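Local atomic coordinates of ubiquitin conjugating enzyme (Agrocybe aegerita, PDB entry 3WE5), a protein that probably accepts activated ubiquitin from an E1 enzyme as a thioester and passes it on to target proteins. Residues D52-I60 against A72-D80; V102-H111 against K143-V154. All blocks are in the same frame, centred on the assembly; numbering follows the deposited sequence.

Contact 1. Residues D52-I60 against A72-D80; sequences DFSKWLFTI and AYTLQFRFD
Phe-79 drives the edge of its ring into one face of the Trp-56 indole. Its CB lies 3.9 Å from Phe-53 O. CD2 lies 3.8 Å from both Phe-53 O and Ser-54 O. CE2 then reaches the five-membered ring, 3.7 Å from Trp-56 CG. CZ, at the tip, reaches the start of the six-membered ring, 4.0 Å from Trp-56 CD2 and CE3. The pair is T-shaped, with planes at 75°. Phe-79 has CG beside its backbone N (chi1 -48°), which turns the ring back toward strand 55-61.

The indole is fixed from its rim. Trp-56 NE1 donates in its ring plane to Asp-52 O, at 2.8 Å. Asp-52 OD1 in turn takes the N-H groups of Ser-54 and Lys-55 from the same face of its carboxylate. The bond from Ser-54 N makes an Asx turn, and the one from Lys-55 N extends it to an Asx motif. Further along this face of the sheet, Phe-58 CD1 meets Phe-77 CE1 at 3.7 Å, and Ile-60 crosses Leu-75. Phe-58, Phe-77 and Phe-79 all touch Val-127 of helix 127-140.

The other face is more polar. Leu-57 CD2 lies along Gln-76 CB. A water accepts from Lys-55 NZ and donates to Gln-76 OE1, 2.7 Å away. Arg-78 instead forms a salt bridge with Asp-159.

Paired backbone bonds at Trp-56/Phe-77, Phe-58/Leu-75 and Ile-60/Tyr-73 join the strands. Phe-79 N adds one to Ser-54 O. This is the antiparallel hairpin 55-61/72-78, the central pair of the four-stranded meander sheet of the E2 fold.

Contact 2. Residues V102-H111 against K143-V154; sequences VHPHVYSNGH and KKERPADNDRYV
Tyr-107 is clamped between Tyr-153 and Pro-147. Tyr-153 stacks face to face on one side, with centroids 4.2 Å apart and planes at 29°. Its CD2 stands over the rim, 3.5 Å from Tyr-107 CG. On the opposite face Pro-147 CG makes a CH-pi contact. The phenol OH donates to the syn lone pair of Asp-149 OD1, at 2.6 Å.

Asn-150 grips the next residue with both ends of its amide. OD1 takes Ser-108 N on a lone pair, at 2.8 Å. ND2 donates a hydrogen bond to Ser-108 OG, which lies near the amide plane. CG lies anti to the backbone N (chi1 -174°), and this carries the amide past the edge of the Tyr-107 ring.

At the far end Tyr-153 OH and His-111 ND1 share a nearly straight hydrogen bond of 2.6 Å, in the imidazole plane. Behind it, Asn-109 ND2 sits over the centre of the His-111 ring, while Asn-109 OD1 accepts His-111 N in an Asx turn. A type I turn from Tyr-107 to Gly-110 shapes this bend. Val-102 packs apolar atoms on the Lys-144 and Arg-146 chains, with CG2 over the Arg-146 guanidinium, 3.9 Å from NH2.

Arg-152 of the second subunit adds a salt bridge to Asp-149 OD2 and a hydrogen bond to Tyr-107 OH. His-103 and Pro-104 belong to a His-Pro-His sequence that corresponds to the His-Pro-Asn motif of most E2 enzymes. His-103 NE2 bonds to Met-137 O of helix 127-140, and Val-106 packs on Met-137 and on Phe-92 of strand 89-92. The loop 102-111 thus lies between that helix and strand on one side and the start of helix 150-156 on the other.

In the fold
Contact 1 lies nearer the centre of the chain and contact 2 toward the outside, their centres about 20 Å apart. They do not touch, though their nearest atoms come within about 5 Å. Contact 1 is strand against strand, held by a regular ladder of backbone bonds with phenylalanines on its buried face. Contact 2 pairs a loop with a loop and helix start; each of its cross-bonds uses at least one side chain, and Asp-149 and the Tyr-107 hydroxyl also bond to the second subunit. No other subunit touches contact 1. Both lean on helix 127-140 and strand 89-92: contact 1 through Val-127 and Val-90, contact 2 through Met-137 and Phe-92.

Contact 1. Residues D52-I60 against A72-D80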
loop_
_atom_site.group_PDB
_atom_site.type_symbol
_atom_site.label_atom_id
_atom_site.label_comp_id
_atom_site.label_asym_id
_atom_site.label_seq_id
_atom_site.Cartn_x
_atom_site.Cartn_y
_atom_site.Cartn_z
ATOM N N ASP A 52 -24.149 10.282 21.145
ATOM C CA ASP A 52 -23.882 11.717 21.256
ATOM C C ASP A 52 -23.572 12.209 19.869
ATOM O O ASP A 52 -23.777 11.478 18.897
ATOM C CB ASP A 52 -22.694 12.015 22.214
ATOM C CG ASP A 52 -21.366 11.351 21.801
ATOM O OD1 ASP A 52 -21.110 10.957 20.617
ATOM O OD2 ASP A 52 -20.517 11.212 22.714
ATOM N N PHE A 53 -23.057 13.430 19.764
ATOM C CA PHE A 53 -22.619 13.926 18.456
ATOM C C PHE A 53 -21.103 14.095 18.334
ATOM O O PHE A 53 -20.603 14.938 17.578
ATOM C CB PHE A 53 -23.423 15.177 18.059
ATOM C CG PHE A 53 -24.895 14.904 17.931
ATOM C CD1 PHE A 53 -25.359 14.098 16.889
ATOM C CD2 PHE A 53 -25.794 15.348 18.882
ATOM C CE1 PHE A 53 -26.699 13.807 16.767
ATOM C CE2 PHE A 53 -27.153 15.056 18.769
ATOM C CZ PHE A 53 -27.608 14.275 17.714
ATOM N N SER A 54 -20.379 13.246 19.054
ATOM C CA SER A 54 -18.931 13.217 19.018
ATOM C C SER A 54 -18.379 11.925 18.434
ATOM O O SER A 54 -17.310 11.918 17.830
ATOM C CB SER A 54 -18.366 13.399 20.421
ATOM O OG SER A 54 -18.748 14.667 20.917
ATOM N N LYS A 55 -19.079 10.816 18.668
ATOM C CA LYS A 55 -18.592 9.517 18.193
ATOM C C LYS A 55 -19.768 8.616 17.834
ATOM O O LYS A 55 -20.641 8.375 18.667
ATOM C CB LYS A 55 -17.712 8.823 19.260
ATOM C CG LYS A 55 -17.021 7.555 18.757
ATOM C CD LYS A 55 -15.998 7.018 19.777
ATOM C CE LYS A 55 -16.672 6.559 21.053
ATOM N NZ LYS A 55 -17.656 5.455 20.798
ATOM N N TRP A 56 -19.752 8.089 16.602
ATOM C CA TRP A 56 -20.761 7.121 16.159
ATOM C C TRP A 56 -20.088 5.827 15.709
ATOM O O TRP A 56 -18.936 5.814 15.259
ATOM C CB TRP A 56 -21.561 7.675 14.960
ATOM C CG TRP A 56 -22.448 8.866 15.223
ATOM C CD1 TRP A 56 -22.662 9.515 16.417
ATOM C CD2 TRP A 56 -23.252 9.532 14.249
ATOM N NE1 TRP A 56 -23.554 10.558 16.234
ATOM C CE2 TRP A 56 -23.933 10.586 14.909
ATOM C CE3 TRP A 56 -23.467 9.335 12.872
ATOM C CZ2 TRP A 56 -24.803 11.465 14.233
ATOM C CZ3 TRP A 56 -24.328 10.212 12.196
ATOM C CH2 TRP A 56 -25.005 11.258 12.887
ATOM N N LEU A 57 -20.820 4.719 15.829
ATOM C CA LEU A 57 -20.338 3.422 15.358
ATOM C C LEU A 57 -21.340 2.791 14.383
ATOM O O LEU A 57 -22.550 2.804 14.621
ATOM C CB LEU A 57 -20.201 2.466 16.545
ATOM C CG LEU A 57 -19.168 2.837 17.605
ATOM C CD1 LEU A 57 -19.304 1.856 18.803
ATOM C CD2 LEU A 57 -17.770 2.808 17.047
ATOM N N PHE A 58 -20.803 2.234 13.297
ATOM C CA PHE A 58 -21.565 1.450 12.318
ATOM C C PHE A 58 -20.952 0.048 12.179
ATOM O O PHE A 58 -19.783 -0.160 12.473
ATOM C CB PHE A 58 -21.483 2.116 10.933
ATOM C CG PHE A 58 -22.194 3.415 10.834
ATOM C CD1 PHE A 58 -21.597 4.583 11.297
ATOM C CD2 PHE A 58 -23.465 3.491 10.275
ATOM C CE1 PHE A 58 -22.260 5.795 11.199
ATOM C CE2 PHE A 58 -24.136 4.695 10.166
ATOM C CZ PHE A 58 -23.527 5.864 10.654
ATOM N N THR A 59 -21.747 -0.913 11.717
ATOM C CA THR A 59 -21.151 -2.126 11.151
ATOM C C THR A 59 -21.220 -2.034 9.634
ATOM O O THR A 59 -22.173 -1.490 9.091
ATOM C CB THR A 59 -21.801 -3.410 11.643
ATOM O OG1 THR A 59 -23.182 -3.413 11.306
ATOM C CG2 THR A 59 -21.643 -3.539 13.143
ATOM N N ILE A 60 -20.182 -2.554 8.983
ATOM C CA ILE A 60 -20.080 -2.527 7.526
ATOM C C ILE A 60 -19.902 -3.968 7.061
ATOM O O ILE A 60 -18.937 -4.654 7.451
ATOM C CB ILE A 60 -18.858 -1.739 7.083
ATOM C CG1 ILE A 60 -18.930 -0.284 7.587
ATOM C CG2 ILE A 60 -18.691 -1.799 5.552
ATOM C CD1 ILE A 60 -20.128 0.510 7.083
ATOM N N ALA A 72 -18.630 -8.784 9.198
ATOM C CA ALA A 72 -19.069 -7.445 9.572
ATOM C C ALA A 72 -17.958 -6.745 10.353
ATOM O O ALA A 72 -17.454 -7.277 11.347
ATOM C CB ALA A 72 -20.338 -7.500 10.403
ATOM N N TYR A 73 -17.575 -5.556 9.901
ATOM C CA TYR A 73 -16.507 -4.816 10.559
ATOM C C TYR A 73 -17.109 -3.625 11.240
ATOM O O TYR A 73 -18.079 -3.072 10.760
ATOM C CB TYR A 73 -15.471 -4.350 9.538
ATOM C CG TYR A 73 -14.816 -5.523 8.868
ATOM C CD1 TYR A 73 -13.726 -6.134 9.455
ATOM C CD2 TYR A 73 -15.309 -6.033 7.670
ATOM C CE1 TYR A 73 -13.124 -7.211 8.879
ATOM C CE2 TYR A 73 -14.699 -7.136 7.072
ATOM C CZ TYR A 73 -13.608 -7.714 7.696
ATOM O OH TYR A 73 -12.949 -8.807 7.153
ATOM N N THR A 74 -16.507 -3.205 12.346
ATOM C CA THR A 74 -17.027 -2.042 13.058
ATOM C C THR A 74 -16.234 -0.814 12.638
ATOM O O THR A 74 -15.001 -0.819 12.674
ATOM C CB THR A 74 -16.928 -2.272 14.570
ATOM O OG1 THR A 74 -17.792 -3.366 14.918
ATOM C CG2 THR A 74 -17.355 -1.047 15.347
ATOM N N LEU A 75 -16.965 0.222 12.238
ATOM C CA LEU A 75 -16.383 1.477 11.726
ATOM C C LEU A 75 -16.779 2.611 12.664
ATOM O O LEU A 75 -17.958 2.793 12.970
ATOM C CB LEU A 75 -16.919 1.748 10.316
ATOM C CG LEU A 75 -16.353 2.940 9.533
ATOM C CD1 LEU A 75 -14.857 2.720 9.256
ATOM C CD2 LEU A 75 -17.125 3.133 8.209
ATOM N N GLN A 76 -15.778 3.374 13.110
ATOM C CA GLN A 76 -16.000 4.465 14.059
ATOM C C GLN A 76 -15.802 5.807 13.368
ATOM O O GLN A 76 -14.863 5.960 12.589
ATOM C CB GLN A 76 -14.994 4.307 15.202
ATOM C CG GLN A 76 -15.010 5.401 16.285
ATOM C CD GLN A 76 -13.858 5.156 17.259
ATOM O OE1 GLN A 76 -13.956 4.302 18.129
ATOM N NE2 GLN A 76 -12.741 5.845 17.061
ATOM N N PHE A 77 -16.725 6.728 13.621
ATOM C CA PHE A 77 -16.619 8.127 13.193
ATOM C C PHE A 77 -16.423 8.983 14.426
ATOM O O PHE A 77 -17.193 8.872 15.372
ATOM C CB PHE A 77 -17.910 8.571 12.519
ATOM C CG PHE A 77 -18.089 7.994 11.157
ATOM C CD1 PHE A 77 -18.426 6.669 11.001
ATOM C CD2 PHE A 77 -17.917 8.788 10.028
ATOM C CE1 PHE A 77 -18.579 6.126 9.704
ATOM C CE2 PHE A 77 -18.067 8.273 8.779
ATOM C CZ PHE A 77 -18.381 6.936 8.605
ATOM N N ARG A 78 -15.420 9.853 14.405
ATOM C CA ARG A 78 -15.314 10.901 15.430
ATOM C C ARG A 78 -15.419 12.278 14.792
ATOM O O ARG A 78 -14.800 12.524 13.742
ATOM C CB ARG A 78 -13.994 10.753 16.203
ATOM C CG ARG A 78 -14.029 9.643 17.233
ATOM C CD ARG A 78 -12.768 9.614 18.082
ATOM N NE ARG A 78 -11.649 9.053 17.340
ATOM C CZ ARG A 78 -10.404 9.003 17.796
ATOM N NH1 ARG A 78 -10.109 9.514 18.988
ATOM N NH2 ARG A 78 -9.452 8.453 17.059
ATOM N N PHE A 79 -16.195 13.163 15.412
ATOM C CA PHE A 79 -16.497 14.499 14.856
ATOM C C PHE A 79 -15.925 15.594 15.746
ATOM O O PHE A 79 -16.127 15.563 16.965
ATOM C CB PHE A 79 -18.019 14.714 14.731
ATOM C CG PHE A 79 -18.746 13.555 14.067
ATOM C CD1 PHE A 79 -18.678 13.392 12.687
ATOM C CD2 PHE A 79 -19.467 12.643 14.819
ATOM C CE1 PHE A 79 -19.305 12.297 12.061
ATOM C CE2 PHE A 79 -20.133 11.568 14.194
ATOM C CZ PHE A 79 -20.041 11.404 12.822
ATOM N N ASP A 80 -15.215 16.556 15.165
ATOM C CA ASP A 80 -14.794 17.713 15.979
ATOM C C ASP A 80 -15.767 18.880 15.828
ATOM O O ASP A 80 -16.780 18.765 15.140
ATOM C CB ASP A 80 -13.331 18.101 15.708
ATOM C CG ASP A 80 -13.095 18.619 14.298
ATOM O OD1 ASP A 80 -13.994 19.252 13.714
ATOM O OD2 ASP A 80 -11.991 18.410 13.759
HETATM O O HOH W 1 -15.778 3.319 19.933
#

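Contact 2. Residues V102-H111 against K143-V154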
loop_
_atom_site.group_PDB
_atom_site.type_symbol
_atom_site.label_atom_id
_atom_site.label_comp_id
_atom_site.label_asym_id
_atom_site.label_seq_id
_atom_site.Cartn_x
_atom_site.Cartn_y
_atom_site.Cartn_z
ATOM N N VAL A 102 -8.324 -6.814 6.244
ATOM C CA VAL A 102 -7.016 -6.821 5.596
ATOM C C VAL A 102 -7.187 -6.300 4.177
ATOM O O VAL A 102 -7.803 -6.952 3.323
ATOM C CB VAL A 102 -6.385 -8.219 5.592
ATOM C CG1 VAL A 102 -5.005 -8.168 4.949
ATOM C CG2 VAL A 102 -6.282 -8.734 7.009
ATOM N N HIS A 103 -6.662 -5.101 3.936
ATOM C CA HIS A 103 -6.908 -4.363 2.711
ATOM C C HIS A 103 -5.755 -3.389 2.514
ATOM O O HIS A 103 -5.212 -2.877 3.496
ATOM C CB HIS A 103 -8.234 -3.582 2.842
ATOM C CG HIS A 103 -8.633 -2.861 1.601
ATOM N ND1 HIS A 103 -8.164 -1.603 1.287
ATOM C CD2 HIS A 103 -9.454 -3.214 0.585
ATOM C CE1 HIS A 103 -8.663 -1.222 0.131
ATOM N NE2 HIS A 103 -9.464 -2.177 -0.311
ATOM N N PRO A 104 -5.357 -3.137 1.253
ATOM C CA PRO A 104 -4.185 -2.285 0.985
ATOM C C PRO A 104 -4.315 -0.826 1.412
ATOM O O PRO A 104 -3.307 -0.117 1.447
ATOM C CB PRO A 104 -4.049 -2.345 -0.546
ATOM C CG PRO A 104 -4.743 -3.587 -0.951
ATOM C CD PRO A 104 -5.881 -3.744 0.013
ATOM N N HIS A 105 -5.529 -0.372 1.714
ATOM C CA HIS A 105 -5.722 0.986 2.193
ATOM C C HIS A 105 -6.134 1.045 3.667
ATOM O O HIS A 105 -6.456 2.126 4.178
ATOM C CB HIS A 105 -6.737 1.713 1.314
ATOM C CG HIS A 105 -6.205 2.052 -0.044
ATOM N ND1 HIS A 105 -5.687 3.292 -0.352
ATOM C CD2 HIS A 105 -6.067 1.299 -1.161
ATOM C CE1 HIS A 105 -5.276 3.296 -1.607
ATOM N NE2 HIS A 105 -5.505 2.102 -2.123
ATOM N N VAL A 106 -6.090 -0.099 4.350
ATOM C CA VAL A 106 -6.448 -0.167 5.771
ATOM C C VAL A 106 -5.306 -0.685 6.622
ATOM O O VAL A 106 -4.850 -1.804 6.439
ATOM C CB VAL A 106 -7.704 -1.037 6.006
ATOM C CG1 VAL A 106 -8.092 -1.011 7.506
ATOM C CG2 VAL A 106 -8.863 -0.501 5.174
ATOM N N TYR A 107 -4.845 0.137 7.561
ATOM C CA TYR A 107 -3.751 -0.249 8.442
ATOM C C TYR A 107 -4.229 -1.227 9.513
ATOM O O TYR A 107 -5.419 -1.301 9.805
ATOM C CB TYR A 107 -3.110 1.003 9.050
ATOM C CG TYR A 107 -2.339 1.783 8.013
ATOM C CD1 TYR A 107 -1.081 1.350 7.604
ATOM C CD2 TYR A 107 -2.876 2.912 7.406
ATOM C CE1 TYR A 107 -0.365 2.027 6.645
ATOM C CE2 TYR A 107 -2.164 3.601 6.437
ATOM C CZ TYR A 107 -0.911 3.147 6.063
ATOM O OH TYR A 107 -0.191 3.814 5.103
ATOM N N SER A 108 -3.312 -1.996 10.087
ATOM C CA SER A 108 -3.680 -3.015 11.073
ATOM C C SER A 108 -4.226 -2.400 12.366
ATOM O O SER A 108 -4.868 -3.085 13.167
ATOM C CB SER A 108 -2.478 -3.929 11.368
ATOM O OG SER A 108 -1.409 -3.175 11.917
ATOM N N ASN A 109 -3.955 -1.114 12.578
ATOM C CA ASN A 109 -4.502 -0.399 13.710
ATOM C C ASN A 109 -5.869 0.197 13.387
ATOM O O ASN A 109 -6.439 0.916 14.199
ATOM C CB ASN A 109 -3.544 0.696 14.191
ATOM C CG ASN A 109 -3.433 1.857 13.217
ATOM O OD1 ASN A 109 -3.851 1.768 12.059
ATOM N ND2 ASN A 109 -2.836 2.951 13.680
ATOM N N GLY A 110 -6.380 -0.079 12.190
ATOM C CA GLY A 110 -7.721 0.373 11.825
ATOM C C GLY A 110 -7.784 1.690 11.076
ATOM O O GLY A 110 -8.840 2.045 10.526
ATOM N N HIS A 111 -6.674 2.427 11.051
ATOM C CA HIS A 111 -6.641 3.699 10.336
ATOM C C HIS A 111 -6.807 3.451 8.845
ATOM O O HIS A 111 -6.384 2.413 8.326
ATOM C CB HIS A 111 -5.323 4.421 10.596
ATOM C CG HIS A 111 -5.191 4.927 11.996
ATOM N ND1 HIS A 111 -4.213 5.823 12.369
ATOM C CD2 HIS A 111 -5.923 4.679 13.107
ATOM C CE1 HIS A 111 -4.346 6.101 13.655
ATOM N NE2 HIS A 111 -5.376 5.421 14.127
ATOM N N LYS A 143 -7.474 -8.913 -3.889
ATOM C CA LYS A 143 -6.531 -9.688 -3.090
ATOM C C LYS A 143 -6.224 -9.020 -1.753
ATOM O O LYS A 143 -5.709 -7.904 -1.707
ATOM C CB LYS A 143 -5.228 -9.897 -3.863
ATOM C CG LYS A 143 -4.070 -10.391 -3.004
ATOM C CD LYS A 143 -2.749 -10.191 -3.733
ATOM C CE LYS A 143 -2.850 -10.699 -5.163
ATOM N NZ LYS A 143 -1.604 -10.493 -5.946
ATOM N N LYS A 144 -6.536 -9.719 -0.670
ATOM C CA LYS A 144 -6.334 -9.202 0.677
ATOM C C LYS A 144 -4.867 -9.109 1.055
ATOM O O LYS A 144 -4.189 -10.127 1.196
ATOM C CB LYS A 144 -7.034 -10.108 1.684
ATOM C CG LYS A 144 -8.534 -10.216 1.505
ATOM C CD LYS A 144 -9.127 -11.127 2.569
ATOM C CE LYS A 144 -8.689 -10.673 3.944
ATOM N NZ LYS A 144 -9.018 -11.658 5.017
ATOM N N GLU A 145 -4.376 -7.886 1.233
ATOM C CA GLU A 145 -3.029 -7.679 1.754
ATOM C C GLU A 145 -3.013 -6.342 2.478
ATOM O O GLU A 145 -3.808 -5.465 2.163
ATOM C CB GLU A 145 -1.988 -7.704 0.625
ATOM C CG GLU A 145 -2.089 -6.565 -0.369
ATOM C CD GLU A 145 -1.038 -6.667 -1.455
ATOM O OE1 GLU A 145 -0.356 -7.716 -1.525
ATOM O OE2 GLU A 145 -0.893 -5.698 -2.231
ATOM N N ARG A 146 -2.129 -6.197 3.457
ATOM C CA ARG A 146 -2.014 -4.956 4.211
ATOM C C ARG A 146 -1.274 -3.918 3.376
ATOM O O ARG A 146 -0.653 -4.278 2.365
ATOM C CB ARG A 146 -1.295 -5.229 5.539
ATOM C CG ARG A 146 -2.161 -6.028 6.521
ATOM C CD ARG A 146 -1.383 -6.534 7.726
ATOM N NE ARG A 146 -2.259 -7.169 8.712
ATOM C CZ ARG A 146 -2.590 -8.461 8.716
ATOM N NH1 ARG A 146 -2.124 -9.289 7.785
ATOM N NH2 ARG A 146 -3.397 -8.929 9.660
ATOM N N PRO A 147 -1.355 -2.628 3.772
ATOM C CA PRO A 147 -0.568 -1.570 3.123
ATOM C C PRO A 147 0.926 -1.875 3.192
ATOM O O PRO A 147 1.368 -2.535 4.132
ATOM C CB PRO A 147 -0.843 -0.349 3.990
ATOM C CG PRO A 147 -2.214 -0.592 4.547
ATOM C CD PRO A 147 -2.295 -2.074 4.772
ATOM N N ALA A 148 1.682 -1.379 2.220
ATOM C CA ALA A 148 3.126 -1.602 2.166
ATOM C C ALA A 148 3.836 -1.079 3.414
ATOM O O ALA A 148 4.725 -1.735 3.950
ATOM C CB ALA A 148 3.710 -0.944 0.912
ATOM N N ASP A 149 3.454 0.109 3.869
ATOM C CA ASP A 149 4.149 0.712 5.000
ATOM C C ASP A 149 3.489 0.385 6.331
ATOM O O ASP A 149 3.661 1.133 7.301
ATOM C CB ASP A 149 4.251 2.240 4.833
ATOM C CG ASP A 149 2.898 2.949 4.963
ATOM O OD1 ASP A 149 1.878 2.406 4.484
ATOM O OD2 ASP A 149 2.860 4.065 5.535
ATOM N N ASN A 150 2.746 -0.724 6.383
ATOM C CA ASN A 150 1.884 -1.004 7.541
ATOM C C ASN A 150 2.619 -0.943 8.871
ATOM O O ASN A 150 2.227 -0.197 9.757
ATOM C CB ASN A 150 1.149 -2.341 7.405
ATOM C CG ASN A 150 0.145 -2.571 8.530
ATOM O OD1 ASN A 150 -0.969 -2.050 8.494
ATOM N ND2 ASN A 150 0.536 -3.343 9.535
ATOM N N ASP A 151 3.701 -1.709 9.007
ATOM C CA ASP A 151 4.400 -1.746 10.290
ATOM C C ASP A 151 5.050 -0.401 10.647
ATOM O O ASP A 151 4.985 0.039 11.801
ATOM C CB ASP A 151 5.410 -2.898 10.326
ATOM C CG ASP A 151 4.747 -4.247 10.138
ATOM O OD1 ASP A 151 3.569 -4.388 10.538
ATOM O OD2 ASP A 151 5.394 -5.160 9.576
ATOM N N ARG A 152 5.653 0.247 9.652
ATOM C CA ARG A 152 6.254 1.567 9.826
ATOM C C ARG A 152 5.226 2.560 10.352
ATOM O O ARG A 152 5.449 3.234 11.363
ATOM C CB ARG A 152 6.836 2.061 8.495
ATOM C CG ARG A 152 7.583 3.387 8.584
ATOM C CD ARG A 152 8.620 3.535 7.462
ATOM N NE ARG A 152 8.028 3.932 6.185
ATOM C CZ ARG A 152 7.852 3.109 5.154
ATOM N NH1 ARG A 152 8.227 1.840 5.247
ATOM N NH2 ARG A 152 7.306 3.550 4.028
ATOM N N TYR A 153 4.086 2.630 9.668
ATOM C CA TYR A 153 3.017 3.536 10.067
ATOM C C TYR A 153 2.506 3.265 11.481
ATOM O O TYR A 153 2.360 4.189 12.282
ATOM C CB TYR A 153 1.844 3.473 9.079
ATOM C CG TYR A 153 0.697 4.357 9.502
ATOM C CD1 TYR A 153 0.753 5.730 9.316
ATOM C CD2 TYR A 153 -0.434 3.821 10.106
ATOM C CE1 TYR A 153 -0.285 6.542 9.706
ATOM C CE2 TYR A 153 -1.474 4.624 10.507
ATOM C CZ TYR A 153 -1.393 5.985 10.308
ATOM O OH TYR A 153 -2.431 6.797 10.706
ATOM N N VAL A 154 2.220 2.002 11.781
ATOM C CA VAL A 154 1.485 1.678 13.004
ATOM C C VAL A 154 2.314 1.931 14.278
ATOM O O VAL A 154 1.772 2.288 15.327
ATOM C CB VAL A 154 0.903 0.249 12.936
ATOM C CG1 VAL A 154 0.421 -0.213 14.295
ATOM C CG2 VAL A 154 -0.250 0.198 11.917
HETATM O O HOH W 2 -9.912 -9.234 6.598
HETATM O O HOH W 3 -1.266 2.548 16.533
#